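Local coordinates for protein LbaCas13a H328A (C2c2) (Lachnospiraceae bacterium NK4A179, PDB 5WLH) that probably processes precursor CRISPR RNA, which it binds, and uses the resulting guide to recognise and cleave target RNA as a Cas13a ribonuclease, at residues G66-E74 against I181-L190; S525-K533 against L592-R603. All blocks are in the same frame, centred on the assembly; numbering follows the deposited sequence.

Contact 1. Residues G66-E74 against I181-L190; sequences GKLYRIFNE and IIAKYLKKSL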
# COMPACT_ATOMS: atom_id res chain seq x y z
N GLY A 66 -10.50 -13.38 -32.72
CA GLY A 66 -10.14 -14.13 -33.92
C GLY A 66 -9.91 -13.26 -35.13
O GLY A 66 -8.86 -13.35 -35.79
N LYS A 67 -10.86 -12.40 -35.46
CA LYS A 67 -10.81 -11.73 -36.76
C LYS A 67 -9.93 -10.48 -36.75
O LYS A 67 -9.59 -9.98 -37.83
CB LYS A 67 -12.22 -11.40 -37.24
CG LYS A 67 -12.85 -12.52 -38.10
CD LYS A 67 -12.53 -13.91 -37.54
CE LYS A 67 -12.92 -15.03 -38.48
NZ LYS A 67 -12.97 -16.33 -37.75
N LEU A 68 -9.54 -9.98 -35.59
CA LEU A 68 -8.54 -8.93 -35.51
C LEU A 68 -7.12 -9.48 -35.40
O LEU A 68 -6.18 -8.71 -35.22
CB LEU A 68 -8.84 -8.00 -34.33
CG LEU A 68 -9.95 -6.97 -34.56
CD1 LEU A 68 -10.22 -6.17 -33.29
CD2 LEU A 68 -9.62 -6.05 -35.73
N TYR A 69 -6.95 -10.80 -35.50
CA TYR A 69 -5.64 -11.42 -35.33
C TYR A 69 -4.67 -10.94 -36.41
O TYR A 69 -4.97 -11.02 -37.60
CB TYR A 69 -5.78 -12.94 -35.37
CG TYR A 69 -4.52 -13.70 -35.03
CD1 TYR A 69 -3.51 -13.87 -35.98
CD2 TYR A 69 -4.33 -14.24 -33.77
CE1 TYR A 69 -2.36 -14.55 -35.67
CE2 TYR A 69 -3.19 -14.94 -33.45
CZ TYR A 69 -2.20 -15.09 -34.40
OH TYR A 69 -1.05 -15.78 -34.09
N ARG A 70 -3.52 -10.43 -35.97
CA ARG A 70 -2.43 -10.03 -36.86
C ARG A 70 -1.11 -10.47 -36.26
O ARG A 70 -0.92 -10.41 -35.04
CB ARG A 70 -2.41 -8.51 -37.10
CG ARG A 70 -3.70 -7.95 -37.68
CD ARG A 70 -3.74 -8.16 -39.19
NE ARG A 70 -4.88 -7.50 -39.82
CZ ARG A 70 -6.13 -7.97 -39.79
NH1 ARG A 70 -6.40 -9.08 -39.13
NH2 ARG A 70 -7.10 -7.30 -40.42
N ILE A 71 -0.19 -10.89 -37.13
CA ILE A 71 1.13 -11.32 -36.69
C ILE A 71 1.86 -10.18 -35.98
O ILE A 71 2.57 -10.40 -34.99
CB ILE A 71 1.94 -11.85 -37.89
CG1 ILE A 71 1.25 -13.08 -38.50
CG2 ILE A 71 3.38 -12.17 -37.49
CD1 ILE A 71 1.01 -14.18 -37.53
N PHE A 72 1.69 -8.96 -36.48
CA PHE A 72 2.39 -7.79 -35.96
C PHE A 72 1.40 -6.80 -35.34
O PHE A 72 0.32 -6.58 -35.88
CB PHE A 72 3.17 -7.10 -37.09
CG PHE A 72 4.27 -7.95 -37.67
CD1 PHE A 72 5.40 -8.24 -36.91
CD2 PHE A 72 4.19 -8.44 -38.96
CE1 PHE A 72 6.43 -9.02 -37.44
CE2 PHE A 72 5.21 -9.22 -39.50
CZ PHE A 72 6.33 -9.51 -38.74
N ASN A 73 1.80 -6.20 -34.21
CA ASN A 73 0.98 -5.23 -33.49
C ASN A 73 1.05 -3.85 -34.15
O ASN A 73 1.59 -3.68 -35.25
CB ASN A 73 1.43 -5.12 -32.04
CG ASN A 73 1.18 -6.38 -31.25
OD1 ASN A 73 0.21 -7.10 -31.50
ND2 ASN A 73 2.07 -6.67 -30.31
N GLU A 74 0.53 -2.85 -33.44
CA GLU A 74 0.44 -1.45 -33.89
C GLU A 74 -0.20 -1.36 -35.27
O GLU A 74 -1.01 -2.20 -35.65
CB GLU A 74 1.81 -0.77 -33.90
CG GLU A 74 2.13 -0.00 -32.62
CD GLU A 74 1.31 1.27 -32.47
OE1 GLU A 74 1.61 2.27 -33.17
OE2 GLU A 74 0.36 1.29 -31.66
N ILE A 181 11.61 -5.22 -36.88
CA ILE A 181 10.16 -5.40 -36.91
C ILE A 181 9.74 -6.53 -35.98
O ILE A 181 8.71 -6.45 -35.29
CB ILE A 181 9.69 -5.65 -38.35
CG1 ILE A 181 9.67 -4.35 -39.14
CG2 ILE A 181 8.32 -6.29 -38.35
CD1 ILE A 181 9.06 -4.49 -40.50
N ILE A 182 10.51 -7.62 -35.98
CA ILE A 182 10.17 -8.76 -35.14
C ILE A 182 10.25 -8.39 -33.67
O ILE A 182 9.32 -8.63 -32.89
CB ILE A 182 11.09 -9.95 -35.47
CG1 ILE A 182 10.72 -10.53 -36.84
CG2 ILE A 182 11.02 -11.00 -34.38
CD1 ILE A 182 11.64 -11.66 -37.29
N ALA A 183 11.36 -7.77 -33.26
CA ALA A 183 11.54 -7.44 -31.86
C ALA A 183 10.56 -6.38 -31.39
O ALA A 183 10.16 -6.38 -30.22
CB ALA A 183 12.98 -6.98 -31.61
N LYS A 184 10.15 -5.48 -32.28
CA LYS A 184 9.31 -4.36 -31.88
C LYS A 184 7.82 -4.66 -32.01
O LYS A 184 7.02 -4.20 -31.18
CB LYS A 184 9.65 -3.11 -32.70
CG LYS A 184 8.92 -1.86 -32.24
CD LYS A 184 9.33 -0.65 -33.05
CE LYS A 184 10.84 -0.50 -33.10
NZ LYS A 184 11.26 0.93 -33.22
N TYR A 185 7.41 -5.41 -33.03
CA TYR A 185 6.00 -5.55 -33.35
C TYR A 185 5.45 -6.97 -33.24
O TYR A 185 4.23 -7.13 -33.32
CB TYR A 185 5.72 -5.03 -34.77
CG TYR A 185 6.03 -3.56 -34.93
CD1 TYR A 185 5.32 -2.59 -34.23
CD2 TYR A 185 7.05 -3.13 -35.77
CE1 TYR A 185 5.61 -1.25 -34.37
CE2 TYR A 185 7.35 -1.78 -35.92
CZ TYR A 185 6.62 -0.85 -35.22
OH TYR A 185 6.91 0.49 -35.36
N LEU A 186 6.28 -7.98 -33.07
CA LEU A 186 5.76 -9.34 -33.08
C LEU A 186 4.79 -9.58 -31.93
O LEU A 186 5.09 -9.25 -30.77
CB LEU A 186 6.89 -10.37 -33.02
CG LEU A 186 6.41 -11.81 -33.06
CD1 LEU A 186 5.59 -12.08 -34.32
CD2 LEU A 186 7.61 -12.74 -32.97
N LYS A 187 3.64 -10.18 -32.25
CA LYS A 187 2.65 -10.56 -31.25
C LYS A 187 3.30 -11.34 -30.11
O LYS A 187 4.13 -12.23 -30.33
CB LYS A 187 1.55 -11.39 -31.89
CG LYS A 187 0.15 -10.92 -31.57
CD LYS A 187 -0.89 -11.76 -32.27
CE LYS A 187 -1.35 -12.91 -31.42
NZ LYS A 187 -2.14 -12.45 -30.24
N LYS A 188 2.89 -11.01 -28.88
CA LYS A 188 3.53 -11.56 -27.69
C LYS A 188 3.42 -13.08 -27.63
O LYS A 188 4.37 -13.77 -27.24
CB LYS A 188 2.93 -10.93 -26.42
CG LYS A 188 3.12 -9.39 -26.23
CD LYS A 188 2.38 -8.49 -27.26
CE LYS A 188 0.94 -8.97 -27.50
NZ LYS A 188 0.37 -8.41 -28.75
N SER A 189 2.25 -13.63 -28.01
CA SER A 189 2.05 -15.07 -28.01
C SER A 189 2.96 -15.78 -29.01
O SER A 189 3.13 -17.00 -28.92
CB SER A 189 0.59 -15.39 -28.32
OG SER A 189 0.18 -14.73 -29.51
N LEU A 190 3.54 -15.05 -29.96
CA LEU A 190 4.45 -15.63 -30.94
C LEU A 190 5.91 -15.41 -30.57
O LEU A 190 6.79 -15.82 -31.32
CB LEU A 190 4.17 -15.04 -32.32
CG LEU A 190 2.75 -15.24 -32.87
CD1 LEU A 190 2.59 -14.49 -34.18
CD2 LEU A 190 2.44 -16.71 -33.05

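Contact 2. Residues S525-K533 against L592-R603; sequences SDFLLLKPK and LTDLKDVIYSMR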
# COMPACT_ATOMS: atom_id res chain seq x y z
N SER A 525 12.92 5.39 25.58
CA SER A 525 12.53 6.10 24.37
C SER A 525 11.07 5.87 23.98
O SER A 525 10.61 6.47 23.01
CB SER A 525 13.44 5.70 23.20
OG SER A 525 13.62 4.29 23.17
N ASP A 526 10.35 5.01 24.69
CA ASP A 526 8.96 4.73 24.36
C ASP A 526 8.09 5.42 25.40
O ASP A 526 7.94 4.93 26.53
CB ASP A 526 8.71 3.22 24.29
CG ASP A 526 7.33 2.87 23.73
OD1 ASP A 526 6.49 3.79 23.58
OD2 ASP A 526 7.09 1.68 23.45
N PHE A 527 7.50 6.56 25.01
CA PHE A 527 6.59 7.30 25.88
C PHE A 527 5.53 6.40 26.51
O PHE A 527 5.23 6.53 27.70
CB PHE A 527 5.92 8.41 25.08
CG PHE A 527 4.83 9.12 25.83
CD1 PHE A 527 5.12 9.80 27.00
CD2 PHE A 527 3.53 9.10 25.37
CE1 PHE A 527 4.14 10.45 27.69
CE2 PHE A 527 2.53 9.76 26.06
CZ PHE A 527 2.84 10.43 27.23
N LEU A 528 4.94 5.51 25.71
CA LEU A 528 3.83 4.70 26.20
C LEU A 528 4.25 3.71 27.29
O LEU A 528 3.39 3.21 28.00
CB LEU A 528 3.19 3.92 25.06
CG LEU A 528 2.53 4.81 24.02
CD1 LEU A 528 1.77 3.94 22.98
CD2 LEU A 528 1.59 5.80 24.69
N LEU A 529 5.52 3.42 27.41
CA LEU A 529 5.96 2.47 28.42
C LEU A 529 6.43 3.15 29.70
O LEU A 529 6.84 2.45 30.64
CB LEU A 529 7.05 1.57 27.86
CG LEU A 529 6.53 0.68 26.72
CD1 LEU A 529 7.57 -0.33 26.31
CD2 LEU A 529 5.18 0.00 27.11
N LEU A 530 6.37 4.48 29.78
CA LEU A 530 6.69 5.15 31.04
C LEU A 530 5.67 4.75 32.09
O LEU A 530 4.51 4.46 31.79
CB LEU A 530 6.71 6.67 30.87
CG LEU A 530 7.77 7.25 29.91
CD1 LEU A 530 7.79 8.77 30.00
CD2 LEU A 530 9.16 6.66 30.14
N LYS A 531 6.12 4.71 33.34
CA LYS A 531 5.33 4.18 34.44
C LYS A 531 4.76 5.30 35.30
O LYS A 531 5.30 6.41 35.33
CB LYS A 531 6.21 3.24 35.29
CG LYS A 531 6.63 1.97 34.55
CD LYS A 531 5.46 1.01 34.38
CE LYS A 531 5.75 -0.06 33.33
NZ LYS A 531 5.42 0.37 31.93
N PRO A 532 3.66 5.04 36.01
CA PRO A 532 2.99 6.11 36.75
C PRO A 532 3.86 6.67 37.88
O PRO A 532 4.84 6.06 38.30
CB PRO A 532 1.73 5.43 37.32
CG PRO A 532 1.56 4.20 36.51
CD PRO A 532 2.93 3.76 36.12
N LYS A 533 3.45 7.84 38.38
CA LYS A 533 4.30 8.65 39.24
C LYS A 533 4.70 7.95 40.54
O LYS A 533 5.71 8.32 41.14
CB LYS A 533 3.60 9.96 39.58
CG LYS A 533 2.37 9.80 40.47
CD LYS A 533 1.64 11.12 40.62
CE LYS A 533 0.53 11.04 41.66
NZ LYS A 533 -0.20 12.33 41.76
N LEU A 592 -1.82 13.16 32.55
CA LEU A 592 -0.93 12.70 31.48
C LEU A 592 -0.88 11.18 31.41
O LEU A 592 -0.91 10.59 30.32
CB LEU A 592 0.47 13.27 31.69
CG LEU A 592 1.53 12.79 30.70
CD1 LEU A 592 1.10 13.25 29.31
CD2 LEU A 592 2.90 13.35 31.06
N THR A 593 -0.80 10.53 32.57
CA THR A 593 -0.68 9.08 32.62
C THR A 593 -1.95 8.41 32.11
O THR A 593 -1.89 7.37 31.43
CB THR A 593 -0.38 8.64 34.06
OG1 THR A 593 1.00 8.89 34.33
CG2 THR A 593 -0.66 7.16 34.25
N ASP A 594 -3.11 9.00 32.39
CA ASP A 594 -4.34 8.41 31.90
C ASP A 594 -4.45 8.50 30.38
O ASP A 594 -4.82 7.53 29.72
CB ASP A 594 -5.53 9.06 32.58
CG ASP A 594 -5.92 8.36 33.86
OD1 ASP A 594 -5.26 7.36 34.24
OD2 ASP A 594 -6.89 8.80 34.49
N LEU A 595 -4.10 9.66 29.81
CA LEU A 595 -4.10 9.78 28.36
C LEU A 595 -3.11 8.82 27.72
O LEU A 595 -3.41 8.19 26.69
CB LEU A 595 -3.78 11.22 27.96
CG LEU A 595 -4.84 12.25 28.35
CD1 LEU A 595 -4.30 13.62 28.01
CD2 LEU A 595 -6.17 12.00 27.64
N LYS A 596 -1.91 8.71 28.30
CA LYS A 596 -0.93 7.73 27.86
C LYS A 596 -1.50 6.32 27.91
O LYS A 596 -1.27 5.53 26.99
CB LYS A 596 0.32 7.84 28.73
CG LYS A 596 1.42 6.84 28.41
CD LYS A 596 2.49 6.84 29.50
CE LYS A 596 2.01 6.15 30.78
NZ LYS A 596 1.87 4.66 30.66
N ASP A 597 -2.23 5.99 28.98
CA ASP A 597 -2.82 4.67 29.11
C ASP A 597 -3.91 4.42 28.07
O ASP A 597 -4.07 3.29 27.61
CB ASP A 597 -3.43 4.49 30.50
CG ASP A 597 -2.39 4.32 31.58
OD1 ASP A 597 -1.21 4.09 31.24
OD2 ASP A 597 -2.76 4.42 32.77
N VAL A 598 -4.72 5.43 27.75
CA VAL A 598 -5.71 5.24 26.70
C VAL A 598 -5.02 4.86 25.40
O VAL A 598 -5.40 3.89 24.73
CB VAL A 598 -6.57 6.50 26.50
CG1 VAL A 598 -7.55 6.24 25.36
CG2 VAL A 598 -7.31 6.85 27.78
N ILE A 599 -3.99 5.62 25.03
CA ILE A 599 -3.32 5.39 23.76
C ILE A 599 -2.66 4.02 23.77
O ILE A 599 -2.80 3.25 22.82
CB ILE A 599 -2.29 6.50 23.47
CG1 ILE A 599 -3.00 7.84 23.29
CG2 ILE A 599 -1.43 6.18 22.21
CD1 ILE A 599 -2.04 9.03 23.33
N TYR A 600 -1.95 3.71 24.86
CA TYR A 600 -1.28 2.42 24.97
C TYR A 600 -2.28 1.28 24.82
O TYR A 600 -1.95 0.25 24.23
CB TYR A 600 -0.55 2.31 26.31
CG TYR A 600 0.06 0.95 26.49
CD1 TYR A 600 1.21 0.60 25.79
CD2 TYR A 600 -0.55 -0.00 27.30
CE1 TYR A 600 1.75 -0.66 25.92
CE2 TYR A 600 -0.02 -1.26 27.44
CZ TYR A 600 1.13 -1.58 26.75
OH TYR A 600 1.64 -2.84 26.88
N SER A 601 -3.49 1.44 25.35
CA SER A 601 -4.45 0.35 25.30
C SER A 601 -4.86 0.01 23.88
O SER A 601 -5.36 -1.09 23.63
CB SER A 601 -5.69 0.67 26.13
OG SER A 601 -6.49 1.66 25.53
N MET A 602 -4.62 0.92 22.93
CA MET A 602 -4.90 0.63 21.54
C MET A 602 -3.72 -0.02 20.83
O MET A 602 -3.89 -0.55 19.73
CB MET A 602 -5.31 1.91 20.80
CG MET A 602 -6.23 1.64 19.62
SD MET A 602 -7.01 3.15 19.02
CE MET A 602 -8.48 2.43 18.30
N ARG A 603 -2.53 0.03 21.42
CA ARG A 603 -1.39 -0.60 20.77
C ARG A 603 -1.49 -2.11 20.89
O ARG A 603 -1.75 -2.64 21.98
CB ARG A 603 -0.07 -0.11 21.36
CG ARG A 603 1.12 -0.42 20.46
CD ARG A 603 2.26 0.55 20.72
NE ARG A 603 3.00 0.09 21.88
CZ ARG A 603 4.05 0.74 22.40
NH1 ARG A 603 4.67 0.23 23.45
NH2 ARG A 603 4.48 1.86 21.86
O HOH W 1 0.89 9.05 37.21

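Contact 1. Residues G66-E74 against I181-L190
Phe72 and Leu186 face each other as a single antiparallel bridge, a non-hydrogen-bonded pair whose CA atoms stand 4.7 Å apart where the chain leaves helix 175-185. Two fairly straight backbone bonds flank it. Lys187 N donates to Ile71 O at 2.9 Å, and Asn73 N donates to Tyr185 O at 2.7 Å. The same Tyr185 oxygen also receives a CA-H contact from Phe72.

The ring of Phe72 is sandwiched. Ile181 CG2 sits over one face, 3.9 Å from the ring centroid, in a CH-pi contact, while Ile71 CG2 of the neighbouring residue lies over the other; Tyr185 CB adds a further touch. Phe72 CG is anti to its carbonyl carbon (chi1 -64°), which carries the ring back along the last helical turn, and Val92 of helix 83-96 also packs on it. Past the bridge, Ile71 CG2 and Leu186 CD1 lie alongside each other, pointing the same way, and Ile71 CD1 crosses to Leu190 CD1 at 3.7 Å.

Tyr69 takes the aliphatic part of Lys187 on one face: the lysine, bent at chi3 and chi4, brings CE to 3.4 Å from Tyr69 CE2. The phenol oxygen touches the methyls of Leu190, but its hydrogen-bond partner is Asp229 of helix 218-230, which also binds Ser189 OG. Arg70 turns away from 181-190; its NH1 bonds Tyr69 O from above the carbonyl plane, and its NE bonds Asn96 O. The bound RNA is close by, consistent with a place in the guide-recognition lobe.

Two main-chain bonds thus hold the loop after helix 51-64 to a helix end: one gives a donor to the Tyr185 carbonyl in the last turn, the other uses the N-H of Lys187 just beyond it, with Ile71, Phe72, Ile181, Leu186 and Leu190 packed beside them.

Contact 2. Residues S525-K533 against L592-R603
Leu528, the residue most covered here, drives its two methyls against helix 588-602 and the arginine that follows it. CD2 meets Ile599 CG2 and, at 3.9 Å, Lys596 CG, the leucine and the lysine sliding past each other in opposite directions. CD1 lies over a face of the Arg603 guanidinium, 3.6 Å from NH2, and CB rests on Tyr600 CD1.

Lys596 rises from the helix with CG anti to the backbone N (chi1 178°) and then curls at chi3 and chi4, which bends NZ back to the loop backbone. There NZ donates to Leu530 O at 2.9 Å, nearly in line with the C=O bond, and more weakly to Leu528 O; Asp597 OD1 adds a salt bridge at 3.2 Å. Lys596 CG lies over one face of the Phe527 ring, offset toward the rim, in a CH-pi contact 4.2 Å from the centroid, while Leu592 CD1 meets that ring at its edge. Methionine in place of Lys596 would probably leave the carbonyls of Leu528 and Leu530 without this donor and Asp597 without its neighbouring charge.

Arg603 begins an RxxxxH sequence, the signature of HEPN ribonucleases. Asp526 packs on His1251, which ends a second such sequence, so the contact probably borders the composite RNA-cleaving centre.

Asp526 and Arg603 approach from opposite directions and form a salt bridge, with OD2 2.8 Å from NH1. OD2 is met on its syn side and lies at the edge of the guanidinium. The two planes are 47° apart, and the bonds from NH2 to both oxygens are weak. Asp526 OD1 also accepts from Leu528 N at 3.1 Å, an Asx turn that gives OD1 a second partner. Leu529 CD2 touches both Tyr600 CE1 and Arg603 NH1; the phenol oxygen of Tyr600 bonds Lys1202 O.

Contact 1 closes in the N-terminal part of the chain, before contact 2 opens, so the two come in series. Their centres are 64 Å apart and their nearest atoms about 47 Å, on opposite sides of the chain's centre, with no helix in common. Contact 1 ties the loop after helix 51-64 to the end of helix 175-185; contact 2 sets the loop after helix 486-517 against helix 588-602. The first lies about 4 Å from the RNA at its nearest atom, the second about 18 Å. This separation is consistent with the Cas13a plan, in which guide recognition and the HEPN nuclease occupy different lobes.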